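Local coordinates for yeast glycogen phosphorylase (PDB 1YGP), which is a carbohydrate phosphorylase of the GT-B clan that forms an assembly of two chains and carries a bound pyridoxal-5'-phosphate, at residues N744-I747 with T748-I751; F759-L762 with S763-E767; R352-T355 with E356-D359. One frame throughout, in Å; residues are numbered along the deposited sequence.

Contact 1 (N744-I747 with T748-I751); sequences NVEI and TREI
Helix 743-751 is the helix of the beta-alpha-beta unit that runs from strand 735-739 to strand 757-759, and contact 1 is made between its successive turns. Asn744 O takes two bonds from Thr748. The backbone N comes in at 2.9 Å. Thr748 OG1 gives the second bond, also 2.9 Å, from above the carbonyl plane. OG1 can reach back because it lies beside its own backbone N (chi1 -63°). Further on, Ile751 N bonds to Ile747 O at 2.9 Å. On the buried side Ile747 CG2 meets Ile751 CD1 at 3.9 Å, the two side chains pointing the same way. Ile747 also packs on Met727 and Val730 of helix 724-730.

Glu746 and Arg749 lie side by side on another flank. Glu746 OE2 is 3.2 Å from Arg749 NH1, in a salt bridge whose hydrogen bond is weak, and Glu746 CG lies over one guanidinium face, toward its rim. Arg749 NE reaches Glu750 OE2 at 3.3 Å, through that oxygen's anti lone pair. Thr513 OG1 is a further hydrogen-bond partner of Glu746 OE2. The arginine thus stands between two carboxylates, and its charge probably eases their mutual repulsion.

Contact 2 (F759-L762 with S763-E767); sequences FGNL and SENVE
The backbone runs extended through Asn761 and Leu762, then turns at Ser763 into helical angles. This is the junction between strand 757-759, at the edge of the six-stranded parallel sheet, and helix 763-775. Within the first turn Val766 N bonds to Ser763 O at 3.0 Å.

The side-chain amide groups of Asn761 and Asn765 come together across the junction. The two side chains cross at about a right angle, and their amide planes are 88° apart. Leu762 lies alongside Glu764, both pointing the same way. Leu762 CB is 3.9 Å from Glu764 OE2, so a carboxylate oxygen rests against the aliphatic chain. The Glu764 chain bends at chi2 (103°), which brings its end back toward Leu762. Leu762 also contacts Asn765 through CG, while its other neighbours include Val740.

Around this surface junction, helix 820-840 holds the incoming loop. Ser826 OG bonds to Gly760 N, and Asp823 OD1 bonds to Asn761 N. Val766 is the buried residue of the contact and also touches Leu819. Val766 CG2 is anti to its own carbonyl carbon, and comes to 3.5 Å from Leu762 O.

Contact 3 (R352-T355 with E356-D359); sequences RPWT and EFPD
Arg352 and Glu356 meet through a salt bridge where the chain turns into helix 357-360. Arg352 NE lies 3.3 Å from Glu356 OE1. The oxygen is at the edge of the guanidinium, in its plane, but the hydrogen bond is bent (129°) and weak. The two side chains cross at about a right angle. Glu356 stays extended beyond CG, which carries its carboxylate back to Arg352 and the Pro353 ring. OE1 also packs against carbon, with Pro353 CD 3.4 Å away. Pro353 and Glu356 lie side by side there.

The aromatic pair is Trp354 and Phe357. Trp354 CZ3 comes to 3.9 Å from Phe357 CD1, which sits at the edge of the indole. The six-membered ring of Trp354 and the Phe357 ring have planes 50° apart, so the pair is oblique. With CG anti to the backbone N (chi1 -159°), the Phe357 ring is carried alongside Trp354.

Two backbone bonds set these side chains in place. Glu356 N bonds to Pro353 O at 2.9 Å, and Phe357 N bonds to Trp354 O at 3.0 Å. Each links residues three apart, as in a 3-10 turn.

Further out, Phe347 of helix 322-350 touches both rings and meets Phe357 edge-to-face. Phe357 also packs on Leu377 of helix 372-384 and Ile395 of helix 389-399. Arg352 NH1 makes its stronger salt bridge, with Asp95 OD1.

The contact therefore has two chemical parts. The buried phenylalanine joins the turn to three helices by apolar packing. The arginine is shared between Glu356 and Asp95, and its positive charge probably favours the ionised form of both acids.

In the fold
Contact 3 comes first along the chain. It follows helix 322-350 and leads through helix 357-360 into strand 361-366 of the nine-stranded mixed sheet. Contacts 1 and 2 come much later, at the six-stranded parallel sheet. Contact 1 lies on the crossover helix between strands 735-739 and 757-759, with the side chain of Asn744 about 9 Å from the pyridoxal-5'-phosphate. Contact 2 follows where strand 757-759 passes into helix 763-775. None closes a long loop; each is local to one helix or to the entry into one. The three stand in series and neither nest nor cross. The centres of contacts 1 and 2 lie about 18 Å apart, and those of contacts 1 and 3 about 42 Å apart.

Contact 1 (N744-I747 with T748-I751)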
loop_
_atom_site.group_PDB
_atom_site.type_symbol
_atom_site.label_atom_id
_atom_site.label_comp_id
_atom_site.label_asym_id
_atom_site.label_seq_id
_atom_site.Cartn_x
_atom_site.Cartn_y
_atom_site.Cartn_z
ATOM N N ASN A 744 -23.592 21.680 -27.782
ATOM C CA ASN A 744 -23.411 22.756 -28.731
ATOM C C ASN A 744 -24.654 23.598 -28.877
ATOM O O ASN A 744 -24.571 24.824 -28.790
ATOM C CB ASN A 744 -23.039 22.223 -30.086
ATOM C CG ASN A 744 -21.586 21.799 -30.109
ATOM O OD1 ASN A 744 -20.722 22.263 -29.363
ATOM N ND2 ASN A 744 -21.235 20.866 -30.966
ATOM N N VAL A 745 -25.824 22.960 -28.983
ATOM C CA VAL A 745 -27.118 23.633 -29.075
ATOM C C VAL A 745 -27.325 24.582 -27.876
ATOM O O VAL A 745 -27.542 25.786 -28.073
ATOM C CB VAL A 745 -28.222 22.534 -29.143
ATOM C CG1 VAL A 745 -29.589 23.156 -29.142
ATOM C CG2 VAL A 745 -28.113 21.741 -30.432
ATOM N N GLU A 746 -27.212 24.141 -26.623
ATOM C CA GLU A 746 -27.360 25.065 -25.509
ATOM C C GLU A 746 -26.268 26.109 -25.388
ATOM O O GLU A 746 -26.595 27.230 -24.971
ATOM C CB GLU A 746 -27.456 24.308 -24.201
ATOM C CG GLU A 746 -28.924 24.033 -24.101
ATOM C CD GLU A 746 -29.349 22.961 -23.117
ATOM O OE1 GLU A 746 -29.303 21.781 -23.486
ATOM O OE2 GLU A 746 -29.765 23.318 -22.011
ATOM N N ILE A 747 -25.003 25.804 -25.752
ATOM C CA ILE A 747 -23.931 26.813 -25.803
ATOM C C ILE A 747 -24.433 27.935 -26.722
ATOM O O ILE A 747 -24.446 29.103 -26.324
ATOM C CB ILE A 747 -22.590 26.304 -26.437
ATOM C CG1 ILE A 747 -22.013 25.082 -25.722
ATOM C CG2 ILE A 747 -21.613 27.454 -26.428
ATOM C CD1 ILE A 747 -21.891 25.252 -24.218
ATOM N N THR A 748 -24.914 27.577 -27.925
ATOM C CA THR A 748 -25.383 28.523 -28.927
ATOM C C THR A 748 -26.498 29.409 -28.414
ATOM O O THR A 748 -26.424 30.620 -28.594
ATOM C CB THR A 748 -25.820 27.736 -30.156
ATOM O OG1 THR A 748 -24.628 27.102 -30.618
ATOM C CG2 THR A 748 -26.419 28.571 -31.257
ATOM N N ARG A 749 -27.493 28.836 -27.753
ATOM C CA ARG A 749 -28.563 29.598 -27.137
ATOM C C ARG A 749 -27.988 30.679 -26.222
ATOM O O ARG A 749 -28.144 31.863 -26.494
ATOM C CB ARG A 749 -29.434 28.645 -26.340
ATOM C CG ARG A 749 -30.630 29.222 -25.622
ATOM C CD ARG A 749 -31.200 28.152 -24.707
ATOM N NE ARG A 749 -30.384 28.018 -23.509
ATOM C CZ ARG A 749 -30.450 26.952 -22.701
ATOM N NH1 ARG A 749 -31.276 25.935 -22.950
ATOM N NH2 ARG A 749 -29.668 26.901 -21.623
ATOM N N GLU A 750 -27.244 30.284 -25.192
ATOM C CA GLU A 750 -26.664 31.187 -24.215
ATOM C C GLU A 750 -25.699 32.217 -24.755
ATOM O O GLU A 750 -25.814 33.384 -24.384
ATOM C CB GLU A 750 -25.919 30.411 -23.161
ATOM C CG GLU A 750 -26.819 29.535 -22.331
ATOM C CD GLU A 750 -27.729 30.341 -21.434
ATOM O OE1 GLU A 750 -27.207 31.139 -20.647
ATOM O OE2 GLU A 750 -28.942 30.157 -21.518
ATOM N N ILE A 751 -24.715 31.869 -25.590
ATOM C CA ILE A 751 -23.744 32.869 -26.016
ATOM C C ILE A 751 -24.082 33.483 -27.364
ATOM O O ILE A 751 -23.434 34.451 -27.769
ATOM C CB ILE A 751 -22.299 32.286 -26.081
ATOM C CG1 ILE A 751 -22.156 31.297 -27.210
ATOM C CG2 ILE A 751 -21.970 31.615 -24.751
ATOM C CD1 ILE A 751 -20.674 31.077 -27.538
#

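Contact 2 (F759-L762 with S763-E767)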
loop_
_atom_site.group_PDB
_atom_site.type_symbol
_atom_site.label_atom_id
_atom_site.label_comp_id
_atom_site.label_asym_id
_atom_site.label_seq_id
_atom_site.Cartn_x
_atom_site.Cartn_y
_atom_site.Cartn_z
ATOM N N PHE A 759 -21.811 23.579 -38.466
ATOM C CA PHE A 759 -21.815 23.091 -39.827
ATOM C C PHE A 759 -22.466 21.717 -39.797
ATOM O O PHE A 759 -22.935 21.238 -38.752
ATOM C CB PHE A 759 -20.402 22.959 -40.345
ATOM C CG PHE A 759 -19.627 21.800 -39.711
ATOM C CD1 PHE A 759 -19.093 21.934 -38.425
ATOM C CD2 PHE A 759 -19.472 20.590 -40.406
ATOM C CE1 PHE A 759 -18.418 20.859 -37.844
ATOM C CE2 PHE A 759 -18.795 19.527 -39.814
ATOM C CZ PHE A 759 -18.269 19.658 -38.535
ATOM N N GLY A 760 -22.412 21.091 -40.977
ATOM C CA GLY A 760 -22.835 19.718 -41.164
ATOM C C GLY A 760 -24.325 19.539 -41.071
ATOM O O GLY A 760 -25.112 20.455 -40.805
ATOM N N ASN A 761 -24.713 18.303 -41.326
ATOM C CA ASN A 761 -26.120 17.979 -41.274
ATOM C C ASN A 761 -26.649 17.936 -39.869
ATOM O O ASN A 761 -25.941 17.724 -38.882
ATOM C CB ASN A 761 -26.418 16.635 -41.913
ATOM C CG ASN A 761 -26.277 16.731 -43.420
ATOM O OD1 ASN A 761 -25.178 16.848 -43.954
ATOM N ND2 ASN A 761 -27.347 16.643 -44.184
ATOM N N LEU A 762 -27.946 18.198 -39.913
ATOM C CA LEU A 762 -28.842 18.211 -38.780
ATOM C C LEU A 762 -29.330 16.784 -38.602
ATOM O O LEU A 762 -29.325 16.027 -39.577
ATOM C CB LEU A 762 -30.041 19.086 -39.079
ATOM C CG LEU A 762 -29.862 20.418 -39.788
ATOM C CD1 LEU A 762 -31.213 20.882 -40.280
ATOM C CD2 LEU A 762 -29.239 21.436 -38.867
ATOM N N SER A 763 -29.840 16.443 -37.416
ATOM C CA SER A 763 -30.388 15.131 -37.126
ATOM C C SER A 763 -31.501 14.617 -38.012
ATOM O O SER A 763 -31.509 13.404 -38.243
ATOM C CB SER A 763 -30.883 15.102 -35.710
ATOM O OG SER A 763 -29.732 15.232 -34.909
ATOM N N GLU A 764 -32.411 15.464 -38.537
ATOM C CA GLU A 764 -33.510 14.966 -39.370
ATOM C C GLU A 764 -33.001 14.227 -40.593
ATOM O O GLU A 764 -33.348 13.082 -40.897
ATOM C CB GLU A 764 -34.395 16.075 -39.888
ATOM C CG GLU A 764 -35.125 16.878 -38.836
ATOM C CD GLU A 764 -34.481 18.228 -38.610
ATOM O OE1 GLU A 764 -34.855 19.184 -39.294
ATOM O OE2 GLU A 764 -33.607 18.299 -37.747
ATOM N N ASN A 765 -32.048 14.910 -41.203
ATOM C CA ASN A 765 -31.391 14.441 -42.399
ATOM C C ASN A 765 -30.500 13.238 -42.112
ATOM O O ASN A 765 -30.132 12.563 -43.070
ATOM C CB ASN A 765 -30.524 15.547 -43.009
ATOM C CG ASN A 765 -31.021 16.986 -42.861
ATOM O OD1 ASN A 765 -32.184 17.258 -42.587
ATOM N ND2 ASN A 765 -30.176 18.006 -42.949
ATOM N N VAL A 766 -30.150 12.847 -40.879
ATOM C CA VAL A 766 -29.216 11.745 -40.633
ATOM C C VAL A 766 -29.765 10.400 -41.080
ATOM O O VAL A 766 -29.085 9.686 -41.829
ATOM C CB VAL A 766 -28.832 11.672 -39.120
ATOM C CG1 VAL A 766 -27.954 10.470 -38.821
ATOM C CG2 VAL A 766 -28.002 12.891 -38.750
ATOM N N GLU A 767 -31.000 10.043 -40.707
ATOM C CA GLU A 767 -31.551 8.741 -41.099
ATOM C C GLU A 767 -31.772 8.605 -42.601
ATOM O O GLU A 767 -31.613 7.514 -43.157
ATOM C CB GLU A 767 -32.891 8.473 -40.418
#

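Contact 3 (R352-T355 with E356-D359)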
loop_
_atom_site.group_PDB
_atom_site.type_symbol
_atom_site.label_atom_id
_atom_site.label_comp_id
_atom_site.label_asym_id
_atom_site.label_seq_id
_atom_site.Cartn_x
_atom_site.Cartn_y
_atom_site.Cartn_z
ATOM N N ARG A 352 -35.153 7.312 14.037
ATOM C CA ARG A 352 -36.365 7.762 13.372
ATOM C C ARG A 352 -37.066 6.557 12.762
ATOM O O ARG A 352 -36.417 5.561 12.417
ATOM C CB ARG A 352 -36.050 8.739 12.263
ATOM C CG ARG A 352 -35.645 10.109 12.742
ATOM C CD ARG A 352 -35.498 10.935 11.482
ATOM N NE ARG A 352 -36.042 12.275 11.637
ATOM C CZ ARG A 352 -35.248 13.325 11.824
ATOM N NH1 ARG A 352 -33.936 13.205 11.880
ATOM N NH2 ARG A 352 -35.766 14.536 11.923
ATOM N N PRO A 353 -38.389 6.577 12.624
ATOM C CA PRO A 353 -39.160 5.494 12.050
ATOM C C PRO A 353 -38.821 5.285 10.583
ATOM O O PRO A 353 -38.669 6.281 9.879
ATOM C CB PRO A 353 -40.581 5.917 12.250
ATOM C CG PRO A 353 -40.509 6.873 13.396
ATOM C CD PRO A 353 -39.265 7.644 13.063
ATOM N N TRP A 354 -38.779 4.055 10.059
ATOM C CA TRP A 354 -38.568 3.816 8.639
ATOM C C TRP A 354 -39.456 4.631 7.736
ATOM O O TRP A 354 -39.003 5.033 6.669
ATOM C CB TRP A 354 -38.784 2.356 8.271
ATOM C CG TRP A 354 -37.583 1.539 8.701
ATOM C CD1 TRP A 354 -37.702 0.609 9.690
ATOM C CD2 TRP A 354 -36.292 1.675 8.245
ATOM N NE1 TRP A 354 -36.489 0.162 9.883
ATOM C CE2 TRP A 354 -35.624 0.762 9.057
ATOM C CE3 TRP A 354 -35.583 2.414 7.299
ATOM C CZ2 TRP A 354 -34.253 0.570 8.950
ATOM C CZ3 TRP A 354 -34.211 2.222 7.188
ATOM C CH2 TRP A 354 -33.550 1.311 8.006
ATOM N N THR A 355 -40.680 4.970 8.136
ATOM C CA THR A 355 -41.552 5.771 7.293
ATOM C C THR A 355 -41.033 7.169 7.017
ATOM O O THR A 355 -41.536 7.820 6.109
ATOM C CB THR A 355 -42.948 5.836 7.934
ATOM O OG1 THR A 355 -42.824 5.838 9.362
ATOM C CG2 THR A 355 -43.773 4.631 7.477
ATOM N N GLU A 356 -40.022 7.640 7.756
ATOM C CA GLU A 356 -39.427 8.933 7.486
ATOM C C GLU A 356 -38.171 8.875 6.630
ATOM O O GLU A 356 -37.628 9.929 6.259
ATOM C CB GLU A 356 -39.051 9.631 8.746
ATOM C CG GLU A 356 -40.221 9.817 9.661
ATOM C CD GLU A 356 -39.897 10.811 10.749
ATOM O OE1 GLU A 356 -38.885 10.653 11.435
ATOM O OE2 GLU A 356 -40.673 11.749 10.897
ATOM N N PHE A 357 -37.697 7.674 6.261
ATOM C CA PHE A 357 -36.532 7.520 5.402
ATOM C C PHE A 357 -36.634 8.428 4.182
ATOM O O PHE A 357 -35.721 9.257 4.090
ATOM C CB PHE A 357 -36.367 6.053 4.941
ATOM C CG PHE A 357 -34.953 5.720 4.488
ATOM C CD1 PHE A 357 -33.918 5.642 5.433
ATOM C CD2 PHE A 357 -34.680 5.487 3.142
ATOM C CE1 PHE A 357 -32.613 5.329 5.034
ATOM C CE2 PHE A 357 -33.370 5.173 2.760
ATOM C CZ PHE A 357 -32.338 5.091 3.696
ATOM N N PRO A 358 -37.673 8.490 3.316
ATOM C CA PRO A 358 -37.725 9.403 2.178
ATOM C C PRO A 358 -37.599 10.860 2.586
ATOM O O PRO A 358 -37.103 11.694 1.838
ATOM C CB PRO A 358 -39.030 9.120 1.525
ATOM C CG PRO A 358 -39.297 7.703 1.913
ATOM C CD PRO A 358 -38.923 7.748 3.378
ATOM N N ASP A 359 -38.005 11.226 3.794
ATOM C CA ASP A 359 -37.894 12.614 4.196
ATOM C C ASP A 359 -36.462 12.944 4.599
ATOM O O ASP A 359 -36.095 14.113 4.709
ATOM C CB ASP A 359 -38.868 12.870 5.350
ATOM C CG ASP A 359 -40.312 12.536 4.984
ATOM O OD1 ASP A 359 -40.818 13.096 4.009
ATOM O OD2 ASP A 359 -40.926 11.706 5.661
#